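G protein alpha subunit (Entamoeba histolytica, PDB 4FID) binds GDP as the alpha subunit of a heterotrimeric G protein and probably hydrolyses GTP to relay signals from membrane receptors. Local coordinates at residues F156-I161 with R317-A322; S43-N48 with K120-N125; T51-L56 with A96-E101; V230-L235 with V323-K328; S73-T78 with L84-E89. One frame throughout, in Å; residues are numbered along the deposited sequence.

Interaction 1. Residues F156-I161 with R317-A322; sequences FVVKDI and RVFMLA
Val158 and Met320 mark the nearest approach of the two backbones, their CA atoms 8.1 Å apart, where the end of strand 152-157 and the turn after it pass one face of the C-terminal helix 312-332. Side chains bridge that gap. Phe156 and Phe319 reach for each other from opposite directions, and CE2 of Phe156 comes to 3.6 Å from CE2 of Phe319. The ring planes lie at 68°, an oblique meeting in which CZ of Phe319 stands at the edge of the Phe156 ring, in its plane. A chi1 of -171° carries the Phe319 ring away from its own backbone N and out toward the strand. Val158 divides its branches: CG1 sits at the edge of the Phe319 ring, 4.2 Å from CE2 of Phe319, while CG2 lies 3.9 Å from SE of Met320, a selenomethionine that is poorly ordered. Phe29 touches both Val158 and Phe319, and the Phe156 ring also meets Phe163 on the adjacent strand. Phenylalanine suits the wide gap between strand and helix, and a beta-branched valine offers two methyls at once. All touching groups are apolar, so the cohesion is hydrophobic and dispersive and fixes the helix against the sheet edge without directional bonds.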
# COMPACT_ATOMS: atom_id res chain seq x y z
N PHE A 156 -17.05 7.37 8.40
CA PHE A 156 -17.91 6.49 7.63
C PHE A 156 -18.92 5.81 8.57
O PHE A 156 -18.97 6.12 9.77
CB PHE A 156 -17.09 5.46 6.84
CG PHE A 156 -16.01 4.81 7.63
CD1 PHE A 156 -14.81 5.46 7.86
CD2 PHE A 156 -16.17 3.52 8.13
CE1 PHE A 156 -13.80 4.84 8.60
CE2 PHE A 156 -15.16 2.91 8.86
CZ PHE A 156 -13.98 3.57 9.09
N VAL A 157 -19.74 4.93 8.01
CA VAL A 157 -20.69 4.13 8.78
C VAL A 157 -20.51 2.70 8.31
O VAL A 157 -20.26 2.47 7.13
CB VAL A 157 -22.15 4.57 8.54
CG1 VAL A 157 -23.12 3.47 8.95
CG2 VAL A 157 -22.47 5.86 9.30
N VAL A 158 -20.61 1.74 9.21
CA VAL A 158 -20.63 0.34 8.80
C VAL A 158 -21.71 -0.44 9.55
O VAL A 158 -21.68 -0.54 10.78
CB VAL A 158 -19.23 -0.34 8.88
CG1 VAL A 158 -18.51 0.03 10.16
CG2 VAL A 158 -19.34 -1.85 8.73
N LYS A 159 -22.68 -0.95 8.80
CA LYS A 159 -23.82 -1.66 9.36
C LYS A 159 -24.49 -0.80 10.44
O LYS A 159 -24.81 -1.28 11.53
CB LYS A 159 -23.39 -3.02 9.91
CG LYS A 159 -24.54 -3.96 10.24
CD LYS A 159 -24.03 -5.37 10.58
CE LYS A 159 -25.13 -6.23 11.20
NZ LYS A 159 -26.31 -6.35 10.31
N ASP A 160 -24.69 0.47 10.11
CA ASP A 160 -25.34 1.43 11.01
C ASP A 160 -24.62 1.60 12.35
O ASP A 160 -25.14 1.25 13.41
CB ASP A 160 -26.82 1.09 11.20
CG ASP A 160 -27.65 1.41 9.97
OD1 ASP A 160 -27.49 2.53 9.43
OD2 ASP A 160 -28.46 0.56 9.54
N ILE A 161 -23.42 2.15 12.28
CA ILE A 161 -22.55 2.39 13.42
C ILE A 161 -21.55 3.41 12.91
O ILE A 161 -20.91 3.19 11.88
CB ILE A 161 -21.79 1.11 13.82
CG1 ILE A 161 -22.74 0.02 14.31
CG2 ILE A 161 -20.76 1.40 14.91
CD1 ILE A 161 -22.07 -1.31 14.46
N ARG A 317 -14.57 -7.27 3.42
CA ARG A 317 -14.70 -8.47 4.23
C ARG A 317 -13.82 -8.36 5.49
O ARG A 317 -14.27 -8.67 6.59
CB ARG A 317 -14.37 -9.71 3.40
CG ARG A 317 -14.25 -11.00 4.16
CD ARG A 317 -13.71 -12.11 3.27
NE ARG A 317 -12.48 -11.73 2.57
CZ ARG A 317 -11.79 -12.52 1.74
NH1 ARG A 317 -12.21 -13.76 1.47
NH2 ARG A 317 -10.69 -12.08 1.15
N VAL A 318 -12.60 -7.88 5.32
CA VAL A 318 -11.66 -7.79 6.43
C VAL A 318 -11.98 -6.72 7.48
O VAL A 318 -11.85 -6.95 8.68
CB VAL A 318 -10.22 -7.59 5.94
CG1 VAL A 318 -9.31 -7.31 7.11
CG2 VAL A 318 -9.77 -8.83 5.21
N PHE A 319 -12.42 -5.55 7.04
CA PHE A 319 -12.75 -4.54 8.03
C PHE A 319 -13.97 -4.94 8.86
O PHE A 319 -14.13 -4.51 10.01
CB PHE A 319 -12.94 -3.17 7.39
CG PHE A 319 -13.07 -2.09 8.39
CD1 PHE A 319 -11.96 -1.63 9.08
CD2 PHE A 319 -14.31 -1.56 8.70
CE1 PHE A 319 -12.07 -0.65 10.04
CE2 PHE A 319 -14.43 -0.57 9.66
CZ PHE A 319 -13.30 -0.12 10.33
N MSE A 320 -14.81 -5.78 8.26
CA MSE A 320 -16.00 -6.34 8.90
C MSE A 320 -15.67 -7.21 10.12
O MSE A 320 -16.19 -7.00 11.21
CB MSE A 320 -16.78 -7.17 7.88
CG MSE A 320 -18.27 -6.97 7.96
SE MSE A 320 -18.86 -5.36 7.03
CE MSE A 320 -18.49 -5.93 5.21
N LEU A 321 -14.80 -8.20 9.91
CA LEU A 321 -14.24 -8.95 11.03
C LEU A 321 -13.72 -7.98 12.07
O LEU A 321 -13.97 -8.15 13.27
CB LEU A 321 -13.10 -9.84 10.53
CG LEU A 321 -13.58 -10.84 9.47
CD1 LEU A 321 -12.42 -11.61 8.83
CD2 LEU A 321 -14.61 -11.78 10.08
N ALA A 322 -13.01 -6.95 11.62
CA ALA A 322 -12.42 -5.97 12.52
C ALA A 322 -13.46 -5.26 13.41
O ALA A 322 -13.21 -5.03 14.59
CB ALA A 322 -11.59 -4.96 11.76

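Interaction 2. Residues S43-N48 with K120-N125; sequences SSICSN and KYLFEN
Leu122 puts one methyl on each of two side chains a helical turn apart in helix 42-62: CD2 lies 3.9 Å from CG2 of Ile45, and CD1 rests on CB of Asn48. With CG beside its own backbone N (chi1 -67°) and the chain then extended, the leucine presents its forked end to the neighbouring helix. Ile45 answers with its short CG2 branch, which lies anti to its backbone N. Asn48 meets CD1 through its CB and backbone carbon, and its amide turns to another task, ND2 donating to OD1 of Asn144. An amphipathic residue is apt at this point, with carbon for the leucine and an amide for the polar neighbourhood of Arg145, a GDP-binding residue about 4 Å from it by side chain. On the other helix, ND2 of Asn125 donates to O of Tyr121 at 3.0 Å, a bond that holds the amide against the face of the Tyr121 ring. The contact joins helices 42-62 and 119-124 of the all-helical domain; Ile129 of helix 126-129 packs on both Ile45 and Leu122, and helix 138-143 borders Ile45 and Tyr121.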
# COMPACT_ATOMS: atom_id res chain seq x y z
N SER A 43 -2.83 14.87 -13.07
CA SER A 43 -1.46 15.15 -13.50
C SER A 43 -0.47 14.13 -12.99
O SER A 43 0.43 13.73 -13.72
CB SER A 43 -1.01 16.56 -13.12
OG SER A 43 -1.41 17.46 -14.13
N SER A 44 -0.64 13.70 -11.75
CA SER A 44 0.32 12.77 -11.20
C SER A 44 0.10 11.41 -11.84
O SER A 44 1.07 10.68 -12.11
CB SER A 44 0.23 12.70 -9.68
OG SER A 44 -0.81 11.85 -9.28
N ILE A 45 -1.15 11.05 -12.12
CA ILE A 45 -1.41 9.80 -12.81
C ILE A 45 -0.82 9.83 -14.22
O ILE A 45 -0.12 8.90 -14.64
CB ILE A 45 -2.90 9.47 -12.88
CG1 ILE A 45 -3.42 9.18 -11.47
CG2 ILE A 45 -3.13 8.30 -13.83
CD1 ILE A 45 -4.93 9.10 -11.40
N CYS A 46 -1.08 10.91 -14.94
CA CYS A 46 -0.52 11.04 -16.28
C CYS A 46 1.01 11.04 -16.26
O CYS A 46 1.65 10.42 -17.09
CB CYS A 46 -1.10 12.26 -17.00
SG CYS A 46 -2.88 12.06 -17.40
N SER A 47 1.59 11.73 -15.28
CA SER A 47 3.03 11.74 -15.09
C SER A 47 3.61 10.34 -14.79
O SER A 47 4.63 9.93 -15.39
CB SER A 47 3.39 12.72 -13.96
OG SER A 47 4.79 12.79 -13.78
N ASN A 48 2.99 9.63 -13.85
CA ASN A 48 3.40 8.27 -13.51
C ASN A 48 3.42 7.31 -14.71
O ASN A 48 4.22 6.37 -14.75
CB ASN A 48 2.49 7.68 -12.43
CG ASN A 48 2.67 8.33 -11.10
OD1 ASN A 48 3.61 9.09 -10.90
ND2 ASN A 48 1.77 8.03 -10.16
N LYS A 120 2.16 -1.57 -13.95
CA LYS A 120 1.35 -2.42 -14.83
C LYS A 120 -0.08 -1.89 -14.97
O LYS A 120 -0.62 -1.85 -16.08
CB LYS A 120 1.33 -3.85 -14.31
CG LYS A 120 0.34 -4.76 -15.04
CD LYS A 120 0.64 -6.22 -14.74
CE LYS A 120 -0.42 -7.16 -15.30
NZ LYS A 120 -0.11 -8.59 -15.00
N TYR A 121 -0.69 -1.48 -13.86
CA TYR A 121 -2.04 -0.94 -13.94
C TYR A 121 -2.07 0.27 -14.87
O TYR A 121 -2.92 0.36 -15.73
CB TYR A 121 -2.60 -0.58 -12.56
CG TYR A 121 -3.98 0.07 -12.57
CD1 TYR A 121 -5.13 -0.70 -12.38
CD2 TYR A 121 -4.13 1.45 -12.73
CE1 TYR A 121 -6.39 -0.11 -12.38
CE2 TYR A 121 -5.38 2.05 -12.73
CZ TYR A 121 -6.52 1.26 -12.54
OH TYR A 121 -7.78 1.84 -12.52
N LEU A 122 -1.13 1.19 -14.70
CA LEU A 122 -1.09 2.37 -15.56
C LEU A 122 -1.00 1.98 -17.04
O LEU A 122 -1.77 2.47 -17.83
CB LEU A 122 0.02 3.35 -15.15
CG LEU A 122 -0.26 3.99 -13.78
CD1 LEU A 122 0.85 4.96 -13.26
CD2 LEU A 122 -1.60 4.67 -13.84
N PHE A 123 -0.08 1.09 -17.38
CA PHE A 123 0.07 0.63 -18.76
C PHE A 123 -1.19 -0.02 -19.34
O PHE A 123 -1.61 0.29 -20.45
CB PHE A 123 1.27 -0.31 -18.87
CG PHE A 123 2.55 0.30 -18.35
CD1 PHE A 123 2.72 1.68 -18.33
CD2 PHE A 123 3.58 -0.50 -17.85
CE1 PHE A 123 3.88 2.25 -17.84
CE2 PHE A 123 4.74 0.07 -17.36
CZ PHE A 123 4.90 1.44 -17.35
N GLU A 124 -1.81 -0.91 -18.58
CA GLU A 124 -3.01 -1.57 -19.06
C GLU A 124 -4.18 -0.61 -19.24
O GLU A 124 -5.18 -0.96 -19.85
CB GLU A 124 -3.38 -2.72 -18.14
CG GLU A 124 -2.37 -3.86 -18.22
CD GLU A 124 -2.56 -4.91 -17.14
OE1 GLU A 124 -3.45 -4.76 -16.28
OE2 GLU A 124 -1.79 -5.88 -17.17
N ASN A 125 -4.04 0.60 -18.70
CA ASN A 125 -5.13 1.57 -18.71
C ASN A 125 -4.80 2.81 -19.52
O ASN A 125 -5.53 3.80 -19.46
CB ASN A 125 -5.53 1.94 -17.28
CG ASN A 125 -6.47 0.91 -16.65
OD1 ASN A 125 -7.68 0.99 -16.81
ND2 ASN A 125 -5.90 -0.06 -15.93

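Interaction 3. Residues T51-L56 with A96-E101; sequences TCMRTL and ALWADE
Met53, a selenomethionine in the long helix 42-62 of the all-helical domain, is the bump of this helix-helix contact, and Leu97 and Trp98 of helix 90-99 form the hollow that receives it. Its side chain leaves with CG anti to the backbone N (chi1 -178°) and then bends twice, so that three successive atoms bear on the other helix. CG lies 3.8 Å from CD1 of Leu97, SE lies 3.8 Å from CB of the same leucine, and CE turns on to Trp98. A flexible, unbranched chain is well suited to following such a curved surface. One turn later Leu56 offers CD1 obliquely to CZ3 of the indole. Trp98 thereby meets two residues of the opposite helix, Met53 chiefly at N and CB and Leu56 at the ring, while Tyr107 packs edge-to-face with the indole and Phe123 meets it from helix 119-124. Asp100 is the N-cap of helix 101-108, OD2 accepting from N of Gly102. At the tip of the selenomethionine, CE of Met53 stands 4.0 Å from CB of Trp98.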
# COMPACT_ATOMS: atom_id res chain seq x y z
N THR A 51 6.86 8.30 -16.39
CA THR A 51 8.05 8.08 -15.58
C THR A 51 8.28 6.59 -15.27
O THR A 51 9.42 6.13 -15.32
CB THR A 51 8.08 8.96 -14.29
OG1 THR A 51 7.11 8.51 -13.33
CG2 THR A 51 7.81 10.41 -14.64
N CYS A 52 7.21 5.85 -14.98
CA CYS A 52 7.32 4.40 -14.77
C CYS A 52 7.86 3.67 -15.99
O CYS A 52 8.53 2.65 -15.85
CB CYS A 52 5.96 3.78 -14.43
SG CYS A 52 5.34 4.02 -12.74
N MSE A 53 7.56 4.18 -17.18
CA MSE A 53 8.01 3.54 -18.42
C MSE A 53 9.42 3.95 -18.78
O MSE A 53 10.19 3.14 -19.28
CB MSE A 53 7.04 3.78 -19.59
CG MSE A 53 7.46 3.06 -20.90
SE MSE A 53 7.63 1.06 -20.82
CE MSE A 53 5.75 0.52 -20.73
N ARG A 54 9.78 5.21 -18.52
CA ARG A 54 11.18 5.64 -18.62
C ARG A 54 12.04 4.73 -17.76
O ARG A 54 13.08 4.26 -18.20
CB ARG A 54 11.36 7.10 -18.18
CG ARG A 54 10.80 8.11 -19.16
CD ARG A 54 10.92 9.53 -18.64
NE ARG A 54 10.43 10.49 -19.64
CZ ARG A 54 10.24 11.79 -19.43
NH1 ARG A 54 10.49 12.34 -18.24
NH2 ARG A 54 9.78 12.55 -20.41
N THR A 55 11.59 4.48 -16.53
CA THR A 55 12.27 3.58 -15.59
C THR A 55 12.59 2.23 -16.22
O THR A 55 13.72 1.75 -16.13
CB THR A 55 11.41 3.33 -14.32
OG1 THR A 55 11.20 4.57 -13.63
CG2 THR A 55 12.06 2.31 -13.36
N LEU A 56 11.59 1.59 -16.83
CA LEU A 56 11.79 0.28 -17.46
C LEU A 56 12.75 0.36 -18.64
O LEU A 56 13.63 -0.49 -18.80
CB LEU A 56 10.45 -0.37 -17.88
CG LEU A 56 9.60 -1.06 -16.81
CD1 LEU A 56 8.14 -1.34 -17.27
CD2 LEU A 56 10.26 -2.35 -16.38
N ALA A 96 3.12 -0.63 -27.44
CA ALA A 96 4.20 -1.38 -28.07
C ALA A 96 5.31 -1.69 -27.07
O ALA A 96 5.78 -2.82 -26.99
CB ALA A 96 4.76 -0.61 -29.27
N LEU A 97 5.74 -0.68 -26.32
CA LEU A 97 6.76 -0.88 -25.31
C LEU A 97 6.39 -1.99 -24.33
O LEU A 97 7.18 -2.89 -24.08
CB LEU A 97 7.06 0.43 -24.57
CG LEU A 97 7.93 1.44 -25.32
CD1 LEU A 97 7.87 2.83 -24.66
CD2 LEU A 97 9.37 0.94 -25.43
N TRP A 98 5.18 -1.92 -23.79
CA TRP A 98 4.75 -2.87 -22.77
C TRP A 98 4.65 -4.29 -23.34
O TRP A 98 4.73 -5.27 -22.62
CB TRP A 98 3.42 -2.41 -22.16
CG TRP A 98 2.85 -3.26 -21.07
CD1 TRP A 98 1.59 -3.78 -21.01
CD2 TRP A 98 3.51 -3.68 -19.87
NE1 TRP A 98 1.42 -4.51 -19.86
CE2 TRP A 98 2.58 -4.45 -19.13
CE3 TRP A 98 4.77 -3.46 -19.33
CZ2 TRP A 98 2.90 -5.01 -17.89
CZ3 TRP A 98 5.08 -4.02 -18.10
CH2 TRP A 98 4.15 -4.79 -17.40
N ALA A 99 4.48 -4.39 -24.66
CA ALA A 99 4.42 -5.70 -25.32
C ALA A 99 5.78 -6.16 -25.86
O ALA A 99 5.92 -7.29 -26.33
CB ALA A 99 3.38 -5.68 -26.42
N ASP A 100 6.78 -5.30 -25.76
CA ASP A 100 8.10 -5.62 -26.26
C ASP A 100 8.81 -6.63 -25.36
O ASP A 100 8.74 -6.53 -24.14
CB ASP A 100 8.92 -4.34 -26.38
CG ASP A 100 10.32 -4.59 -26.88
OD1 ASP A 100 10.45 -4.86 -28.10
OD2 ASP A 100 11.26 -4.51 -26.05
N GLU A 101 9.49 -7.60 -25.96
CA GLU A 101 10.14 -8.68 -25.22
C GLU A 101 11.12 -8.20 -24.16
O GLU A 101 11.16 -8.72 -23.06
CB GLU A 101 10.83 -9.62 -26.20
CG GLU A 101 9.98 -9.93 -27.43
CD GLU A 101 10.54 -11.07 -28.29
OE1 GLU A 101 11.78 -11.30 -28.29
OE2 GLU A 101 9.72 -11.72 -28.98

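Interaction 4. Residues V230-L235 with V323-K328; sequences VKLIFL and VDVIMK
Val230 and Val325 face each other where the beginning of strand 230-236, between strands 187-193 and 301-307, passes the C-terminal helix 312-332; the backbones come nearest at Val230 and Ile326, with CA atoms 6.7 Å apart. The strand's alternation sorts its residues: Val230 and Leu232 point at the helix, whereas Lys231 and Ile233 take the opposite face of the sheet, where helix 209-222 packs. A single methyl, CG1 of Val325, serves both facing residues. It lies 4.1 Å from CG1 of Val230 and 4.4 Å from CD1 of Leu232, bridging two positions of the same strand face. This branch can do so because it stands anti to the backbone N of Val325 (chi1 169°), directed at the strand. Ile326 turns its longer chain to Cys187 on the adjoining strand 187-193, and Val325 also touches Tyr303 of strand 301-307, so that the helix spans several strands of the Ras-like domain. Compact beta-branched valines suit the close spacing of helix and sheet here, and leucine, two residues further along the strand, needs its longer reach to meet the same methyl. Since only aliphatic groups meet, at ordinary van der Waals separations, their burial and fit hold the helix on the sheet, with no directional bond between them.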
# COMPACT_ATOMS: atom_id res chain seq x y z
N VAL A 230 -7.43 -1.34 21.07
CA VAL A 230 -7.23 -2.64 20.42
C VAL A 230 -6.14 -2.51 19.37
O VAL A 230 -6.10 -1.54 18.62
CB VAL A 230 -8.51 -3.14 19.72
CG1 VAL A 230 -8.40 -4.62 19.41
CG2 VAL A 230 -9.71 -2.91 20.59
N LYS A 231 -5.26 -3.50 19.30
CA LYS A 231 -4.17 -3.47 18.34
C LYS A 231 -4.38 -4.50 17.24
O LYS A 231 -4.43 -5.71 17.50
CB LYS A 231 -2.85 -3.72 19.06
CG LYS A 231 -2.67 -2.96 20.37
CD LYS A 231 -2.63 -1.45 20.15
CE LYS A 231 -1.99 -0.77 21.33
NZ LYS A 231 -2.58 -1.22 22.62
N LEU A 232 -4.49 -4.02 16.01
CA LEU A 232 -4.65 -4.87 14.84
C LEU A 232 -3.47 -4.66 13.93
O LEU A 232 -2.92 -3.56 13.86
CB LEU A 232 -5.92 -4.47 14.06
CG LEU A 232 -7.25 -5.11 14.48
CD1 LEU A 232 -7.49 -4.92 15.97
CD2 LEU A 232 -8.43 -4.58 13.64
N ILE A 233 -3.08 -5.70 13.20
CA ILE A 233 -2.04 -5.55 12.20
C ILE A 233 -2.57 -6.00 10.87
O ILE A 233 -3.07 -7.12 10.75
CB ILE A 233 -0.80 -6.40 12.52
CG1 ILE A 233 -0.14 -5.91 13.79
CG2 ILE A 233 0.22 -6.32 11.39
CD1 ILE A 233 1.13 -6.65 14.08
N PHE A 234 -2.46 -5.15 9.85
CA PHE A 234 -2.80 -5.57 8.50
C PHE A 234 -1.50 -5.87 7.79
O PHE A 234 -0.68 -4.99 7.55
CB PHE A 234 -3.57 -4.50 7.72
CG PHE A 234 -5.01 -4.31 8.16
CD1 PHE A 234 -5.56 -5.09 9.16
CD2 PHE A 234 -5.80 -3.33 7.56
CE1 PHE A 234 -6.89 -4.90 9.57
CE2 PHE A 234 -7.12 -3.14 7.94
CZ PHE A 234 -7.67 -3.93 8.96
N LEU A 235 -1.30 -7.13 7.48
CA LEU A 235 -0.14 -7.54 6.72
C LEU A 235 -0.52 -7.36 5.26
O LEU A 235 -1.18 -8.21 4.65
CB LEU A 235 0.20 -8.99 7.04
CG LEU A 235 0.42 -9.15 8.56
CD1 LEU A 235 0.17 -10.59 9.04
CD2 LEU A 235 1.80 -8.66 8.94
N VAL A 323 -14.61 -4.93 12.85
CA VAL A 323 -15.63 -4.21 13.61
C VAL A 323 -16.09 -5.06 14.80
O VAL A 323 -16.26 -4.56 15.92
CB VAL A 323 -16.85 -3.86 12.73
CG1 VAL A 323 -17.86 -3.05 13.52
CG2 VAL A 323 -16.41 -3.08 11.49
N ASP A 324 -16.26 -6.36 14.55
CA ASP A 324 -16.66 -7.25 15.61
C ASP A 324 -15.58 -7.31 16.66
O ASP A 324 -15.87 -7.17 17.83
CB ASP A 324 -16.98 -8.65 15.08
CG ASP A 324 -18.22 -8.67 14.19
OD1 ASP A 324 -19.23 -7.99 14.52
OD2 ASP A 324 -18.18 -9.37 13.16
N VAL A 325 -14.33 -7.49 16.25
CA VAL A 325 -13.23 -7.48 17.22
C VAL A 325 -13.22 -6.18 18.05
O VAL A 325 -13.07 -6.22 19.27
CB VAL A 325 -11.84 -7.74 16.56
CG1 VAL A 325 -10.70 -7.46 17.55
CG2 VAL A 325 -11.75 -9.17 16.03
N ILE A 326 -13.38 -5.04 17.40
CA ILE A 326 -13.41 -3.76 18.10
C ILE A 326 -14.59 -3.68 19.07
O ILE A 326 -14.42 -3.24 20.22
CB ILE A 326 -13.43 -2.55 17.10
CG1 ILE A 326 -12.20 -2.59 16.18
CG2 ILE A 326 -13.44 -1.20 17.83
CD1 ILE A 326 -12.25 -1.58 15.08
N MSE A 327 -15.77 -4.11 18.62
CA MSE A 327 -16.98 -4.10 19.47
C MSE A 327 -16.86 -5.05 20.66
O MSE A 327 -17.21 -4.68 21.79
CB MSE A 327 -18.24 -4.48 18.68
CG MSE A 327 -18.44 -3.72 17.39
SE MSE A 327 -19.50 -2.11 17.51
CE MSE A 327 -18.88 -1.42 19.24
N LYS A 328 -16.40 -6.28 20.40
CA LYS A 328 -16.31 -7.26 21.46
C LYS A 328 -15.38 -6.71 22.53
O LYS A 328 -15.72 -6.64 23.71
CB LYS A 328 -15.77 -8.60 20.96
CG LYS A 328 -15.15 -9.45 22.10
CD LYS A 328 -14.46 -10.74 21.64
CE LYS A 328 -13.95 -11.58 22.83
NZ LYS A 328 -12.82 -10.96 23.59

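Interaction 5. Residues S73-T78 with L84-E89; sequences SKEFTT and LPFSPE
OG of Ser87 donates to OE2 of Glu75 over 2.7 Å, and the backbone N of Ser87 donates to the other oxygen, OE1, at 3.1 Å. This two-pronged grip on a carboxylate pins together two parts of the connection between helices 42-62 and 90-99 in the all-helical domain. Both oxygens are met on the syn side, where OE2 uses its syn lone pair; the backbone N lies 21° out of the carboxylate plane, and its N-H points almost straight at OE1 (171°). The Glu75 chain bends at chi2 (86°) to bring the carboxylate over. Serine suits the partner position because its short hydroxyl and its own amide can face the same acid; two donors satisfy a largely buried group, probably favouring its charged form. Lys74 lays its extended aliphatic chain alongside CB of Ser87, with CD 3.5 Å from it. CB of Ser73 packs against both OG of Ser87 and CG of Glu89, while its hydroxyl hydrogen-bonds to Asp93 of helix 90-99. OE1 of Glu75 also lies at the edge of the Phe86 ring, 4.0 Å from CD1 of Phe86.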
# COMPACT_ATOMS: atom_id res chain seq x y z
N SER A 73 7.71 8.99 -29.90
CA SER A 73 7.19 10.17 -29.21
C SER A 73 8.20 11.06 -28.47
O SER A 73 9.22 10.60 -27.96
CB SER A 73 6.05 9.77 -28.25
OG SER A 73 6.48 8.89 -27.22
N LYS A 74 7.87 12.34 -28.42
CA LYS A 74 8.56 13.36 -27.64
C LYS A 74 8.89 12.88 -26.24
O LYS A 74 9.96 13.16 -25.71
CB LYS A 74 7.67 14.60 -27.51
CG LYS A 74 6.92 15.01 -28.77
CD LYS A 74 5.81 16.02 -28.43
CE LYS A 74 4.97 16.39 -29.67
NZ LYS A 74 3.80 17.27 -29.33
N GLU A 75 7.94 12.17 -25.63
CA GLU A 75 8.02 11.81 -24.21
C GLU A 75 9.19 10.90 -23.82
O GLU A 75 9.70 10.99 -22.70
CB GLU A 75 6.69 11.21 -23.73
CG GLU A 75 5.64 12.26 -23.37
CD GLU A 75 4.80 12.73 -24.58
OE1 GLU A 75 3.97 13.66 -24.39
OE2 GLU A 75 4.97 12.18 -25.70
N PHE A 76 9.62 10.04 -24.74
CA PHE A 76 10.70 9.10 -24.46
C PHE A 76 12.01 9.46 -25.16
O PHE A 76 12.81 8.59 -25.48
CB PHE A 76 10.27 7.66 -24.81
CG PHE A 76 9.06 7.20 -24.07
CD1 PHE A 76 9.08 7.10 -22.69
CD2 PHE A 76 7.89 6.90 -24.74
CE1 PHE A 76 7.95 6.69 -21.99
CE2 PHE A 76 6.76 6.49 -24.05
CZ PHE A 76 6.80 6.38 -22.67
N THR A 77 12.23 10.76 -25.39
CA THR A 77 13.50 11.26 -25.90
C THR A 77 14.09 12.30 -24.94
O THR A 77 15.01 13.03 -25.29
CB THR A 77 13.31 11.93 -27.27
OG1 THR A 77 12.64 13.18 -27.10
CG2 THR A 77 12.51 11.02 -28.21
N THR A 78 13.56 12.35 -23.72
CA THR A 78 13.85 13.42 -22.77
C THR A 78 13.74 12.97 -21.30
O THR A 78 13.04 12.00 -20.97
CB THR A 78 12.91 14.62 -23.03
OG1 THR A 78 12.94 15.52 -21.91
CG2 THR A 78 11.47 14.14 -23.22
N LEU A 84 1.53 18.66 -20.35
CA LEU A 84 0.12 18.54 -19.96
C LEU A 84 -0.77 17.62 -20.80
O LEU A 84 -1.42 16.73 -20.25
CB LEU A 84 -0.55 19.92 -19.88
CG LEU A 84 0.04 20.90 -18.85
CD1 LEU A 84 -0.61 22.28 -18.97
CD2 LEU A 84 -0.08 20.34 -17.43
N PRO A 85 -0.81 17.85 -22.13
CA PRO A 85 -1.54 16.90 -22.97
C PRO A 85 -0.46 16.06 -23.66
O PRO A 85 0.51 16.61 -24.18
CB PRO A 85 -2.31 17.75 -24.00
CG PRO A 85 -1.82 19.19 -23.80
CD PRO A 85 -0.67 19.15 -22.82
N PHE A 86 -0.62 14.74 -23.63
CA PHE A 86 0.32 13.82 -24.25
C PHE A 86 0.41 14.06 -25.76
O PHE A 86 -0.59 14.40 -26.40
CB PHE A 86 -0.11 12.37 -24.03
CG PHE A 86 0.04 11.88 -22.62
CD1 PHE A 86 1.22 12.10 -21.92
CD2 PHE A 86 -0.97 11.16 -22.01
CE1 PHE A 86 1.36 11.62 -20.62
CE2 PHE A 86 -0.83 10.67 -20.72
CZ PHE A 86 0.33 10.90 -20.02
N SER A 87 1.59 13.84 -26.32
CA SER A 87 1.76 13.83 -27.76
C SER A 87 0.91 12.70 -28.33
O SER A 87 0.66 11.72 -27.64
CB SER A 87 3.23 13.65 -28.15
OG SER A 87 3.65 12.30 -28.01
N PRO A 88 0.48 12.83 -29.58
CA PRO A 88 -0.43 11.84 -30.16
C PRO A 88 0.14 10.42 -30.18
O PRO A 88 -0.62 9.45 -30.08
CB PRO A 88 -0.65 12.35 -31.60
CG PRO A 88 0.41 13.40 -31.82
CD PRO A 88 0.73 13.97 -30.47
N GLU A 89 1.46 10.32 -30.27
CA GLU A 89 2.13 9.02 -30.36
C GLU A 89 2.44 8.37 -29.00
O GLU A 89 2.90 7.23 -28.94
CB GLU A 89 3.40 9.16 -31.17
CG GLU A 89 3.95 10.56 -31.13
CD GLU A 89 4.05 11.17 -32.50
OE1 GLU A 89 5.16 11.15 -33.07
OE2 GLU A 89 3.01 11.65 -33.01

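How the interactions relate
The five contacts fall into two well separated groups. Interactions 2, 3 and 5 belong to the all-helical domain, with centres 12 to 14 Å apart; interactions 2 and 3 share helix 42-62, Phe123 of the first packing on Met53, Leu56 and Trp98 of the second, and NH2 of Arg54 hydrogen-bonds to O of Glu75 between interactions 3 and 5. Along the chain, 5 lies within the span of 3, and 3 within that of 2. Interactions 1 and 4 follow later, interleaved in sequence and centred 11 Å apart, using successive turns of helix 312-332 against one sheet. About 31 to 47 Å separates the centres of the two groups, consistent with two separately packed domains between which GDP is held.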